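Local coordinates for protein trichothecene 3-O-acetyltransferase (Gibberella zeae, PDB 2RKV) that probably acetylates the 3-hydroxyl of trichothecene mycotoxins such as T-2 toxin, using acetyl-coenzyme A as donor, as a member of the BAHD acyltransferase superfamily, at residues A[104-109]-A[447-451]; A[159-163]-A[293-297]; A[163-169]-A[303-307]; A[233-237]-A[437-443]. One frame throughout, in Å; residues are numbered along the deposited sequence. Where two conformers were deposited one is given.

Contact 1 of 4, residues A[104-109]-A[447-451]. Residues 447, 448, 449, 450, 451 of segment 447-451 come from a tag, linker or insertion.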
loop_
_atom_site.group_PDB
_atom_site.type_symbol
_atom_site.label_atom_id
_atom_site.label_comp_id
_atom_site.label_asym_id
_atom_site.label_seq_id
_atom_site.Cartn_x
_atom_site.Cartn_y
_atom_site.Cartn_z
ATOM N N ALA A 104 5.173 1.173 23.773
ATOM C CA ALA A 104 5.578 2.149 22.759
ATOM C C ALA A 104 4.473 2.488 21.747
ATOM O O ALA A 104 4.673 3.329 20.874
ATOM C CB ALA A 104 6.820 1.665 22.033
ATOM N N GLY A 105 3.322 1.827 21.863
ATOM C CA GLY A 105 2.195 2.061 20.957
ATOM C C GLY A 105 2.388 1.521 19.548
ATOM O O GLY A 105 1.902 2.106 18.576
ATOM N N TYR A 106 3.081 0.385 19.440
ATOM C CA TYR A 106 3.295 -0.301 18.156
ATOM C C TYR A 106 3.993 0.564 17.086
ATOM O O TYR A 106 3.468 0.760 15.982
ATOM C CB TYR A 106 1.972 -0.887 17.619
ATOM C CG TYR A 106 1.070 -1.457 18.689
ATOM C CD1 TYR A 106 -0.005 -0.714 19.189
ATOM C CD2 TYR A 106 1.295 -2.731 19.225
ATOM C CE1 TYR A 106 -0.835 -1.219 20.179
ATOM C CE2 TYR A 106 0.459 -3.254 20.217
ATOM C CZ TYR A 106 -0.597 -2.482 20.695
ATOM O OH TYR A 106 -1.443 -2.959 21.669
ATOM N N PRO A 107 5.212 1.051 17.388
ATOM C CA PRO A 107 5.922 1.893 16.425
ATOM C C PRO A 107 6.440 1.124 15.217
ATOM O O PRO A 107 6.733 -0.074 15.314
ATOM C CB PRO A 107 7.103 2.440 17.240
ATOM C CG PRO A 107 7.354 1.406 18.252
ATOM C CD PRO A 107 6.003 0.839 18.613
ATOM N N MET A 108 6.571 1.830 14.094
ATOM C CA MET A 108 7.085 1.231 12.868
ATOM C C MET A 108 8.469 0.616 13.068
ATOM O O MET A 108 8.790 -0.422 12.483
ATOM C CB MET A 108 7.136 2.269 11.753
ATOM C CG MET A 108 7.083 1.665 10.363
ATOM S SD MET A 108 7.093 2.969 9.139
ATOM C CE MET A 108 6.460 2.112 7.686
ATOM N N ALA A 109 9.280 1.263 13.906
ATOM C CA ALA A 109 10.644 0.809 14.174
ATOM C C ALA A 109 10.702 -0.597 14.786
ATOM O O ALA A 109 11.726 -1.277 14.671
ATOM C CB ALA A 109 11.377 1.822 15.066
ATOM N N ALA A 447 -2.168 15.064 15.726
ATOM C CA ALA A 447 -1.284 13.930 15.456
ATOM C C ALA A 447 -0.434 13.558 16.662
ATOM O O ALA A 447 0.262 14.403 17.234
ATOM C CB ALA A 447 -0.405 14.233 14.266
ATOM N N GLN A 448 -0.511 12.290 17.051
ATOM C CA GLN A 448 0.332 11.758 18.162
ATOM C C GLN A 448 1.477 10.996 17.570
ATOM O O GLN A 448 1.294 9.986 16.896
ATOM C CB GLN A 448 -0.390 10.821 19.168
ATOM C CG GLN A 448 0.589 10.005 20.167
ATOM C CD GLN A 448 1.171 10.882 21.266
ATOM O OE1 GLN A 448 0.445 11.618 21.940
ATOM N NE2 GLN A 448 2.484 10.812 21.445
ATOM N N TYR A 449 2.689 11.479 17.831
ATOM C CA TYR A 449 3.890 10.794 17.363
ATOM C C TYR A 449 4.039 9.435 18.034
ATOM O O TYR A 449 3.952 9.323 19.260
ATOM C CB TYR A 449 5.134 11.639 17.636
ATOM C CG TYR A 449 6.430 10.930 17.317
ATOM C CD1 TYR A 449 6.897 10.836 16.003
ATOM C CD2 TYR A 449 7.194 10.354 18.335
ATOM C CE1 TYR A 449 8.094 10.174 15.711
ATOM C CE2 TYR A 449 8.383 9.698 18.060
ATOM C CZ TYR A 449 8.829 9.613 16.752
ATOM O OH TYR A 449 10.014 8.958 16.499
ATOM N N VAL A 450 4.277 8.408 17.221
ATOM C CA VAL A 450 4.542 7.064 17.727
ATOM C C VAL A 450 5.960 6.625 17.382
ATOM O O VAL A 450 6.687 6.161 18.255
ATOM C CB VAL A 450 3.509 6.024 17.207
ATOM C CG1 VAL A 450 3.847 4.634 17.715
ATOM C CG2 VAL A 450 2.117 6.397 17.659
ATOM N N GLY A 451 6.348 6.783 16.119
ATOM C CA GLY A 451 7.678 6.369 15.653
ATOM C C GLY A 451 7.680 5.041 14.907
ATOM O O GLY A 451 6.664 4.651 14.309
ATOM O OXT GLY A 451 8.703 4.328 14.889
HETATM O O HOH W 1 6.287 5.424 20.723
#
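Ala104, at the end of helix 98-104, meets Val450 of the C-terminal tail 447-451, which comes from an insertion into the natural sequence. Its carbonyl O lies 3.5 Å from Val450 CG1, and water 1 joins the two backbones further by donating to both Ala104 O and Val450 O. Gly105 leaves the helix with positive phi, a Schellman motif, and its O comes closer still to the same methyl, 3.3 Å from Val450 CG1. That branch stands anti to the valine's backbone N (chi1 178°), which sends it into the bend. Next in line, Tyr106 bonds Glu398 OE2 through its hydroxyl. Pro107 CB packs between the valine methyl and the chain terminus, 3.4 Å from Gly451 OXT. The chain then enters a short 3-10 segment, where the terminal carboxylate is held by two successive amides. Met108 N donates to Gly451 O at 2.8 Å, and Ala109 N makes a longer bond to Gly451 OXT, 3.3 Å. The amides probably stabilise the negative end of the chain. Val450 and Gly451 also bond strand 229-236, both facing Phe233 in a classic beta bulge. Strand 448-449 is the outermost of the seven-stranded sheet within this chain, and the loop between helices 98-104 and 113-116 packs on the tail just beyond it.

Contact 2 of 4, residues A[159-163]-A[293-297]. With COA (coenzyme A), chain B.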
loop_
_atom_site.group_PDB
_atom_site.type_symbol
_atom_site.label_atom_id
_atom_site.label_comp_id
_atom_site.label_asym_id
_atom_site.label_seq_id
_atom_site.Cartn_x
_atom_site.Cartn_y
_atom_site.Cartn_z
ATOM N N MET A 159 -0.334 -7.721 -7.446
ATOM C CA MET A 159 -1.412 -7.252 -6.574
ATOM C C MET A 159 -1.141 -5.888 -5.980
ATOM O O MET A 159 -0.017 -5.597 -5.582
ATOM C CB MET A 159 -1.668 -8.256 -5.434
ATOM C CG MET A 159 -0.499 -8.452 -4.465
ATOM S SD MET A 159 -0.760 -9.858 -3.340
ATOM C CE MET A 159 -0.433 -11.206 -4.477
ATOM N N ASP A 160 -2.187 -5.065 -5.919
ATOM C CA ASP A 160 -2.161 -3.885 -5.063
ATOM C C ASP A 160 -2.619 -4.324 -3.664
ATOM O O ASP A 160 -2.873 -5.522 -3.435
ATOM C CB ASP A 160 -3.028 -2.751 -5.653
ATOM C CG ASP A 160 -4.453 -3.201 -5.989
ATOM O OD1 ASP A 160 -4.982 -4.094 -5.291
ATOM O OD2 ASP A 160 -5.060 -2.643 -6.934
ATOM N N MET A 161 -2.714 -3.395 -2.715
ATOM C CA MET A 161 -3.103 -3.795 -1.360
ATOM C C MET A 161 -4.560 -4.268 -1.273
ATOM O O MET A 161 -4.900 -5.094 -0.417
ATOM C CB MET A 161 -2.792 -2.697 -0.332
ATOM C CG MET A 161 -3.224 -3.037 1.083
ATOM S SD MET A 161 -2.534 -4.599 1.683
ATOM C CE MET A 161 -1.057 -4.009 2.519
ATOM N N VAL A 162 -5.422 -3.763 -2.160
ATOM C CA VAL A 162 -6.812 -4.236 -2.191
ATOM C C VAL A 162 -6.814 -5.717 -2.610
ATOM O O VAL A 162 -7.476 -6.547 -1.979
ATOM C CB VAL A 162 -7.703 -3.378 -3.112
ATOM C CG1 VAL A 162 -9.096 -4.009 -3.305
ATOM C CG2 VAL A 162 -7.832 -1.953 -2.524
ATOM N N GLY A 163 -6.037 -6.036 -3.644
ATOM C CA GLY A 163 -5.903 -7.427 -4.093
ATOM C C GLY A 163 -5.248 -8.291 -3.024
ATOM O O GLY A 163 -5.670 -9.426 -2.767
ATOM N N VAL A 293 -5.449 5.454 -5.752
ATOM C CA VAL A 293 -6.891 5.243 -5.826
ATOM C C VAL A 293 -7.161 3.867 -6.447
ATOM O O VAL A 293 -6.696 3.576 -7.551
ATOM C CB VAL A 293 -7.600 6.357 -6.653
ATOM C CG1 VAL A 293 -9.123 6.125 -6.706
ATOM C CG2 VAL A 293 -7.296 7.731 -6.060
ATOM N N ASP A 294 -7.918 3.045 -5.724
ATOM C CA ASP A 294 -8.409 1.759 -6.216
ATOM C C ASP A 294 -9.327 2.037 -7.393
ATOM O O ASP A 294 -10.307 2.793 -7.263
ATOM C CB ASP A 294 -9.163 1.028 -5.091
ATOM C CG ASP A 294 -9.816 -0.288 -5.542
ATOM O OD1 ASP A 294 -9.490 -0.806 -6.636
ATOM O OD2 ASP A 294 -10.653 -0.804 -4.760
ATOM N N ALA A 295 -8.998 1.441 -8.541
ATOM C CA ALA A 295 -9.749 1.658 -9.771
ATOM C C ALA A 295 -10.846 0.616 -9.994
ATOM O O ALA A 295 -11.586 0.693 -10.979
ATOM C CB ALA A 295 -8.806 1.721 -10.972
ATOM N N ARG A 296 -10.962 -0.350 -9.081
ATOM C CA ARG A 296 -11.981 -1.397 -9.235
ATOM C C ARG A 296 -13.403 -0.827 -9.376
ATOM O O ARG A 296 -14.113 -1.191 -10.317
ATOM C CB ARG A 296 -11.917 -2.429 -8.105
ATOM C CG ARG A 296 -10.740 -3.403 -8.203
ATOM C CD ARG A 296 -10.558 -4.120 -6.867
ATOM N NE ARG A 296 -9.361 -4.968 -6.828
ATOM C CZ ARG A 296 -8.109 -4.524 -6.796
ATOM N NH1 ARG A 296 -7.852 -3.209 -6.788
ATOM N NH2 ARG A 296 -7.109 -5.400 -6.746
ATOM N N PRO A 297 -13.819 0.071 -8.460
ATOM C CA PRO A 297 -15.186 0.617 -8.573
ATOM C C PRO A 297 -15.466 1.316 -9.914
ATOM O O PRO A 297 -16.484 1.032 -10.549
ATOM C CB PRO A 297 -15.274 1.592 -7.397
ATOM C CG PRO A 297 -14.264 1.076 -6.407
ATOM C CD PRO A 297 -13.127 0.605 -7.270
HETATM N N1A COA B . -23.113 12.860 1.529
HETATM C C2A COA B . -22.067 12.981 2.420
HETATM N N3A COA B . -20.997 12.109 2.363
HETATM C C4A COA B . -20.988 11.133 1.416
HETATM C C5A COA B . -22.036 11.000 0.503
HETATM C C6A COA B . -23.118 11.875 0.560
HETATM N N6A COA B . -24.235 11.599 -0.119
HETATM N N7A COA B . -21.754 9.954 -0.316
HETATM C C8A COA B . -20.562 9.428 0.057
HETATM N N9A COA B . -20.080 10.149 1.125
HETATM C C1B COA B . -18.844 9.898 1.879
HETATM C C2B COA B . -19.017 8.659 2.732
HETATM O O2B COA B . -19.728 8.941 3.903
HETATM C C3B COA B . -17.575 8.292 2.988
HETATM O O3B COA B . -17.030 9.194 3.903
HETATM P P3B COA B . -16.617 8.731 5.367
HETATM O O7A COA B . -15.627 7.593 5.235
HETATM O O8A COA B . -17.890 8.294 6.044
HETATM O O9A COA B . -16.021 9.918 6.073
HETATM C C4B COA B . -16.898 8.673 1.701
HETATM O O4B COA B . -17.743 9.605 1.037
HETATM C C5B COA B . -16.640 7.456 0.849
HETATM O O5B COA B . -15.815 7.992 -0.134
HETATM P P1A COA B . -14.889 7.056 -1.026
HETATM O O1A COA B . -15.648 5.801 -1.451
HETATM O O2A COA B . -14.352 7.867 -2.182
HETATM O O3A COA B . -13.766 6.481 -0.044
HETATM P P2A COA B . -12.754 7.306 0.870
HETATM O O4A COA B . -12.805 6.714 2.259
HETATM O O5A COA B . -12.946 8.793 0.788
HETATM O O6A COA B . -11.348 6.955 0.207
HETATM C CBP COA B . -9.831 6.620 -1.589
HETATM C CCP COA B . -10.958 7.494 -1.043
HETATM C CDP COA B . -8.657 6.636 -0.608
HETATM C CEP COA B . -9.338 7.205 -2.911
HETATM C CAP COA B . -10.400 5.203 -1.764
HETATM O OAP COA B . -11.479 5.197 -2.677
HETATM C C9P COA B . -9.373 4.245 -2.272
HETATM O O9P COA B . -9.212 4.097 -3.653
HETATM N N8P COA B . -8.682 3.596 -1.345
HETATM C C7P COA B . -7.624 2.670 -1.664
HETATM C C6P COA B . -6.356 3.421 -2.043
HETATM C C5P COA B . -5.317 2.376 -2.315
HETATM O O5P COA B . -5.587 1.413 -3.063
HETATM N N4P COA B . -4.145 2.547 -1.717
#
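Arg296 and Asp160 point at each other from opposite directions and meet end-on, two nitrogens to two oxygens. NH1 of Arg296 reaches the syn lone pair of Asp160 OD2 at 2.9 Å, close to the guanidinium plane. The second bond, Arg296 NH2 to Asp160 OD1, is also 2.9 Å but more bent (134° at the hydrogen), consistent with carboxylate and guanidinium planes 50° apart. Val162 covers one face of the guanidinium: its CG1, anti to the backbone N, rests 3.5 Å above the plane and toward the rim, while CG2 touches Asp294 OD2 at 3.8 Å, the side chains crossing at about a right angle. Arg296 NH1 is shared, since it also bridges to Asp294 OD1 at 2.9 Å; the backbone N of Arg296 caps onto that same oxygen from the opposite face of the carboxylate. Asp160 OD1 has a second duty, accepting from Gly163 N (2.8 Å) as N-cap of helix 161-176. Leu309 N bonds Asp160 OD2 and Tyr305 O takes up Arg296 NH2. Asp160 closes the HXXXD sequence that begins at His156 of the toxin pocket, and its engagement with arginine is consistent with the structural part this aspartate plays in BAHD enzymes. With Asp294 N bonded to coenzyme A O9P at 2.7 Å, the salt-bridge network ties the start of the helix to a strand end that holds the cofactor's pantetheine arm.

Contact 3 of 4, residues A[163-169]-A[303-307]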
loop_
_atom_site.group_PDB
_atom_site.type_symbol
_atom_site.label_atom_id
_atom_site.label_comp_id
_atom_site.label_asym_id
_atom_site.label_seq_id
_atom_site.Cartn_x
_atom_site.Cartn_y
_atom_site.Cartn_z
ATOM N N GLY A 163 -6.037 -6.036 -3.644
ATOM C CA GLY A 163 -5.903 -7.427 -4.093
ATOM C C GLY A 163 -5.248 -8.291 -3.024
ATOM O O GLY A 163 -5.670 -9.426 -2.767
ATOM N N GLN A 164 -4.212 -7.749 -2.391
ATOM C CA GLN A 164 -3.490 -8.474 -1.340
ATOM C C GLN A 164 -4.428 -8.789 -0.185
ATOM O O GLN A 164 -4.423 -9.906 0.349
ATOM C CB GLN A 164 -2.297 -7.642 -0.856
ATOM C CG GLN A 164 -1.327 -8.400 0.061
ATOM C CD GLN A 164 0.041 -7.729 0.090
ATOM O OE1 GLN A 164 0.462 -7.128 -0.903
ATOM N NE2 GLN A 164 0.736 -7.826 1.225
ATOM N N ASP A 165 -5.264 -7.814 0.178
ATOM C CA ASP A 165 -6.265 -8.018 1.224
ATOM C C ASP A 165 -7.223 -9.150 0.813
ATOM O O ASP A 165 -7.566 -10.009 1.634
ATOM C CB ASP A 165 -7.045 -6.714 1.464
ATOM C CG ASP A 165 -8.063 -6.827 2.597
ATOM O OD1 ASP A 165 -7.776 -7.497 3.610
ATOM O OD2 ASP A 165 -9.144 -6.203 2.496
ATOM N N ALA A 166 -7.647 -9.155 -0.455
ATOM C CA ALA A 166 -8.563 -10.193 -0.948
ATOM C C ALA A 166 -7.939 -11.586 -0.805
ATOM O O ALA A 166 -8.600 -12.516 -0.344
ATOM C CB ALA A 166 -8.952 -9.916 -2.390
ATOM N N VAL A 167 -6.655 -11.693 -1.149
ATOM C CA VAL A 167 -5.897 -12.950 -1.032
ATOM C C VAL A 167 -5.785 -13.380 0.439
ATOM O O VAL A 167 -6.056 -14.550 0.791
ATOM C CB VAL A 167 -4.502 -12.807 -1.703
ATOM C CG1 VAL A 167 -3.597 -14.013 -1.404
ATOM C CG2 VAL A 167 -4.672 -12.655 -3.230
ATOM N N ILE A 168 -5.410 -12.432 1.297
ATOM C CA ILE A 168 -5.239 -12.701 2.734
ATOM C C ILE A 168 -6.565 -13.130 3.390
ATOM O O ILE A 168 -6.594 -14.069 4.189
ATOM C CB ILE A 168 -4.589 -11.506 3.474
ATOM C CG1 ILE A 168 -3.205 -11.216 2.880
ATOM C CG2 ILE A 168 -4.492 -11.788 4.982
ATOM C CD1 ILE A 168 -2.552 -9.936 3.393
ATOM N N ARG A 169 -7.649 -12.452 3.017
ATOM C CA ARG A 169 -8.988 -12.781 3.496
ATOM C C ARG A 169 -9.332 -14.245 3.205
ATOM O O ARG A 169 -9.841 -14.959 4.075
ATOM C CB ARG A 169 -10.011 -11.844 2.843
ATOM C CG ARG A 169 -11.471 -12.109 3.178
ATOM C CD ARG A 169 -12.309 -10.846 2.967
ATOM N NE ARG A 169 -12.260 -10.345 1.592
ATOM C CZ ARG A 169 -11.643 -9.227 1.203
ATOM N NH1 ARG A 169 -11.679 -8.862 -0.073
ATOM N NH2 ARG A 169 -10.996 -8.464 2.077
ATOM N N ASN A 303 -14.612 -6.021 -5.585
ATOM C CA ASN A 303 -13.648 -5.756 -4.517
ATOM C C ASN A 303 -12.773 -6.983 -4.226
ATOM O O ASN A 303 -11.686 -6.871 -3.647
ATOM C CB ASN A 303 -14.383 -5.328 -3.245
ATOM C CG ASN A 303 -13.439 -4.876 -2.149
ATOM O OD1 ASN A 303 -12.681 -3.912 -2.321
ATOM N ND2 ASN A 303 -13.477 -5.563 -1.018
ATOM N N ASN A 304 -13.259 -8.157 -4.631
ATOM C CA ASN A 304 -12.525 -9.399 -4.414
ATOM C C ASN A 304 -11.521 -9.734 -5.517
ATOM O O ASN A 304 -10.844 -10.760 -5.440
ATOM C CB ASN A 304 -13.489 -10.569 -4.175
ATOM C CG ASN A 304 -14.221 -10.452 -2.857
ATOM O OD1 ASN A 304 -13.678 -9.928 -1.878
ATOM N ND2 ASN A 304 -15.471 -10.917 -2.824
ATOM N N TYR A 305 -11.421 -8.883 -6.541
ATOM C CA TYR A 305 -10.421 -9.095 -7.593
ATOM C C TYR A 305 -9.021 -8.926 -6.992
ATOM O O TYR A 305 -8.715 -7.877 -6.425
ATOM C CB TYR A 305 -10.626 -8.123 -8.749
ATOM C CG TYR A 305 -9.576 -8.234 -9.823
ATOM C CD1 TYR A 305 -9.462 -9.402 -10.571
ATOM C CD2 TYR A 305 -8.705 -7.173 -10.096
ATOM C CE1 TYR A 305 -8.511 -9.527 -11.555
ATOM C CE2 TYR A 305 -7.741 -7.286 -11.097
ATOM C CZ TYR A 305 -7.661 -8.464 -11.827
ATOM O OH TYR A 305 -6.716 -8.607 -12.816
ATOM N N PRO A 306 -8.190 -9.981 -7.069
ATOM C CA PRO A 306 -6.919 -9.991 -6.342
ATOM C C PRO A 306 -5.736 -9.331 -7.049
ATOM O O PRO A 306 -4.611 -9.371 -6.530
ATOM C CB PRO A 306 -6.637 -11.482 -6.184
ATOM C CG PRO A 306 -7.157 -12.061 -7.490
ATOM C CD PRO A 306 -8.425 -11.255 -7.787
ATOM N N GLY A 307 -5.974 -8.727 -8.207
ATOM C CA GLY A 307 -4.869 -8.228 -9.025
ATOM C C GLY A 307 -4.415 -6.824 -8.674
ATOM O O GLY A 307 -4.528 -6.375 -7.515
HETATM O O HOH W 2 -11.435 -12.335 -1.034
HETATM O O HOH W 3 -10.275 -6.696 -1.367
HETATM O O HOH W 4 -13.873 -12.274 0.104
#
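Gly163 and Pro306 pack backbone to backbone, with CA atoms 3.6 Å apart, and here the contact is tight. Gly163 CA makes a CA-H...O contact of 3.4 Å to Pro306 O, and the carbonyls of Tyr305 and Gly307 also lie close to it, three loop oxygens round one glycine carbon. One turn on, Ala166 CB faces the loop and touches Asn304 O at 3.7 Å. Val167 crosses the proline ring at about a right angle, setting its CG2 3.7 Å from Pro306 CB.

The far end is looser and wet. Arg169 has two conformers; in the one described here it bends at chi3 (60°) so that its guanidinium folds back with one face over Ala166 CA. From there NH1 reaches Asn304 OD1 at 2.9 Å, nearly along the C=O axis, with the amide and guanidinium planes 45° apart. Water 3 accepts from Arg169 NH1 and donates to Asn303 O, while water 4 accepts from Arg169 NE and lies beside Asn304 OD1. Arg169 NH2 is bonded to Tyr388 OH and forms a salt bridge to Asp165 OD2 whose hydrogen bond is weak, and Asn304 ND2 is taken by Glu183.

Helix 161-176 thus rests by one flank on the loop joining helix 296-299 to strand 310-318, while Gln164 and Ile168 turn to strand 147-155; helix 182-187 packs on Asn304.

Contact 4 of 4, residues A[233-237]-A[437-443]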
loop_
_atom_site.group_PDB
_atom_site.type_symbol
_atom_site.label_atom_id
_atom_site.label_comp_id
_atom_site.label_asym_id
_atom_site.label_seq_id
_atom_site.Cartn_x
_atom_site.Cartn_y
_atom_site.Cartn_z
ATOM N N PHE A 233 5.312 6.485 12.486
ATOM C CA PHE A 233 3.889 6.430 12.586
ATOM C C PHE A 233 3.436 7.586 13.456
ATOM O O PHE A 233 4.068 7.926 14.417
ATOM C CB PHE A 233 3.414 5.189 13.327
ATOM C CG PHE A 233 3.486 3.877 12.542
ATOM C CD1 PHE A 233 3.622 2.696 13.210
ATOM C CD2 PHE A 233 3.430 3.835 11.173
ATOM C CE1 PHE A 233 3.701 1.517 12.557
ATOM C CE2 PHE A 233 3.485 2.653 10.531
ATOM C CZ PHE A 233 3.633 1.504 11.217
ATOM N N PHE A 234 2.280 8.103 13.073
ATOM C CA PHE A 234 1.512 9.073 13.849
ATOM C C PHE A 234 0.084 8.576 13.991
ATOM O O PHE A 234 -0.475 8.153 13.038
ATOM C CB PHE A 234 1.482 10.422 13.114
ATOM C CG PHE A 234 2.827 11.071 12.982
ATOM C CD1 PHE A 234 3.634 10.845 11.908
ATOM C CD2 PHE A 234 3.259 11.956 13.934
ATOM C CE1 PHE A 234 4.827 11.448 11.818
ATOM C CE2 PHE A 234 4.469 12.568 13.833
ATOM C CZ PHE A 234 5.263 12.301 12.817
ATOM N N THR A 235 -0.512 8.619 15.137
ATOM C CA THR A 235 -1.896 8.203 15.312
ATOM C C THR A 235 -2.824 9.408 15.433
ATOM O O THR A 235 -2.421 10.426 15.874
ATOM C CB THR A 235 -2.037 7.300 16.552
ATOM O OG1 THR A 235 -1.643 8.027 17.722
ATOM C CG2 THR A 235 -1.036 6.156 16.496
ATOM N N PHE A 236 -4.008 9.176 14.958
ATOM C CA PHE A 236 -5.079 10.133 15.013
ATOM C C PHE A 236 -6.279 9.447 15.643
ATOM O O PHE A 236 -6.778 8.506 15.143
ATOM C CB PHE A 236 -5.434 10.651 13.595
ATOM C CG PHE A 236 -4.316 11.395 12.915
ATOM C CD1 PHE A 236 -3.296 10.734 12.293
ATOM C CD2 PHE A 236 -4.288 12.742 12.907
ATOM C CE1 PHE A 236 -2.302 11.403 11.703
ATOM C CE2 PHE A 236 -3.270 13.402 12.321
ATOM C CZ PHE A 236 -2.282 12.729 11.725
ATOM N N SER A 237 -6.703 9.968 16.781
ATOM C CA SER A 237 -7.810 9.379 17.532
ATOM C C SER A 237 -9.115 9.491 16.730
ATOM O O SER A 237 -9.198 10.310 15.812
ATOM C CB SER A 237 -7.956 10.067 18.896
ATOM O OG SER A 237 -8.433 11.394 18.754
ATOM N N LEU A 437 7.853 19.056 11.949
ATOM C CA LEU A 437 6.490 18.540 12.012
ATOM C C LEU A 437 6.148 18.106 13.429
ATOM O O LEU A 437 5.098 18.459 13.952
ATOM C CB LEU A 437 6.294 17.378 11.030
ATOM C CG LEU A 437 4.849 16.959 10.747
ATOM C CD1 LEU A 437 4.074 18.067 10.048
ATOM C CD2 LEU A 437 4.841 15.683 9.915
ATOM N N LYS A 438 7.058 17.360 14.053
ATOM C CA LYS A 438 6.844 16.820 15.387
ATOM C C LYS A 438 6.697 17.911 16.446
ATOM O O LYS A 438 6.085 17.689 17.488
ATOM C CB LYS A 438 7.983 15.863 15.763
ATOM C CG LYS A 438 7.939 14.533 15.009
ATOM C CD LYS A 438 9.248 13.757 15.122
ATOM C CE LYS A 438 9.557 13.380 16.563
ATOM N NZ LYS A 438 10.844 12.640 16.667
ATOM N N ALA A 439 7.264 19.085 16.165
ATOM C CA ALA A 439 7.229 20.220 17.089
ATOM C C ALA A 439 6.164 21.253 16.711
ATOM O O ALA A 439 5.943 22.217 17.452
ATOM C CB ALA A 439 8.605 20.874 17.178
ATOM N N ASP A 440 5.496 21.039 15.576
ATOM C CA ASP A 440 4.473 21.966 15.074
ATOM C C ASP A 440 3.144 21.804 15.823
ATOM O O ASP A 440 2.526 20.735 15.773
ATOM C CB ASP A 440 4.300 21.772 13.562
ATOM C CG ASP A 440 3.269 22.715 12.946
ATOM O OD1 ASP A 440 2.068 22.578 13.250
ATOM O OD2 ASP A 440 3.656 23.565 12.122
ATOM N N LYS A 441 2.693 22.878 16.479
ATOM C CA LYS A 441 1.497 22.825 17.330
ATOM C C LYS A 441 0.186 22.589 16.570
ATOM O O LYS A 441 -0.756 22.009 17.120
ATOM C CB LYS A 441 1.388 24.076 18.219
ATOM C CG LYS A 441 0.987 25.356 17.498
ATOM N N GLU A 442 0.115 23.038 15.319
ATOM C CA GLU A 442 -1.085 22.806 14.510
ATOM C C GLU A 442 -1.186 21.319 14.126
ATOM O O GLU A 442 -2.284 20.765 14.025
ATOM C CB GLU A 442 -1.114 23.714 13.278
ATOM C CG GLU A 442 -1.400 25.195 13.621
ATOM C CD GLU A 442 -1.303 26.123 12.417
ATOM O OE1 GLU A 442 -2.361 26.512 11.878
ATOM O OE2 GLU A 442 -0.174 26.467 12.008
ATOM N N TRP A 443 -0.029 20.690 13.943
ATOM C CA TRP A 443 0.066 19.254 13.666
ATOM C C TRP A 443 -0.211 18.418 14.915
ATOM O O TRP A 443 -1.069 17.539 14.900
ATOM C CB TRP A 443 1.447 18.934 13.078
ATOM C CG TRP A 443 1.776 17.459 12.936
ATOM C CD1 TRP A 443 2.562 16.710 13.775
ATOM C CD2 TRP A 443 1.345 16.570 11.889
ATOM N NE1 TRP A 443 2.647 15.415 13.315
ATOM C CE2 TRP A 443 1.912 15.300 12.161
ATOM C CE3 TRP A 443 0.538 16.723 10.753
ATOM C CZ2 TRP A 443 1.693 14.185 11.334
ATOM C CZ3 TRP A 443 0.321 15.607 9.922
ATOM C CH2 TRP A 443 0.900 14.358 10.222
#
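Asp440 OD1 takes two backbone amides at the start of helix 441-444: Trp443 N at 2.9 Å from the anti side, and Glu442 N in a weaker, strongly bent bond. The second oxygen, OD2, forms a salt bridge to Arg275. This N-cap fixes the turn from which the Trp443 side chain leaves, its CG anti to the backbone N (chi1 171°), and the indole then packs against two phenylalanines of strand 229-236. There the edge of the indole meets the face of Phe234, CZ2 standing 3.6 Å above the phenyl plane; the rings form an offset edge-to-face pair with planes at 83°. Phe234, Phe236 and Trp443 together build an aromatic cluster between the seven-stranded sheet and the C-terminal helices 431-439 and 441-444. Phe236 reverses the roles: its edge is turned to the face of the indole's six-membered ring, centroids 5.7 Å apart, with Phe236 CZ 3.9 Å from Trp443 CH2. Leu437 CG lies over a face of the same indole. At the edge of the Phe234 ring the Lys438 chain passes crosswise, its CG 4.1 Å from Phe234 CZ, before its amine makes a cation-pi contact with Tyr449. From helix 261-277, Leu265 touches Phe236 while Ile269 and Ser272 touch Trp443.

In the fold
The four contacts fall into two groups. Contacts 2 and 3 have centres 8 Å apart, share Gly163 and helix 161-176, and interlock through Arg296 and the 303-307 loop. Contacts 1 and 4, centres 11 Å apart and on the same side of the chain's centre, adjoin where strand 448-449 pairs with strand 229-236; contact 3 lies opposite contact 4. The groups stand about 27 to 32 Å from each other, centre to centre, yet contacts 1, 2 and 4 all reach the seven-stranded sheet. Along the chain contact 1 encloses the other three, which cross one another. Contacts 2 and 3 join the N-terminal part to the later chain, contact 2 beside the bound ligands; contact 1 does so through non-native C-terminal residues.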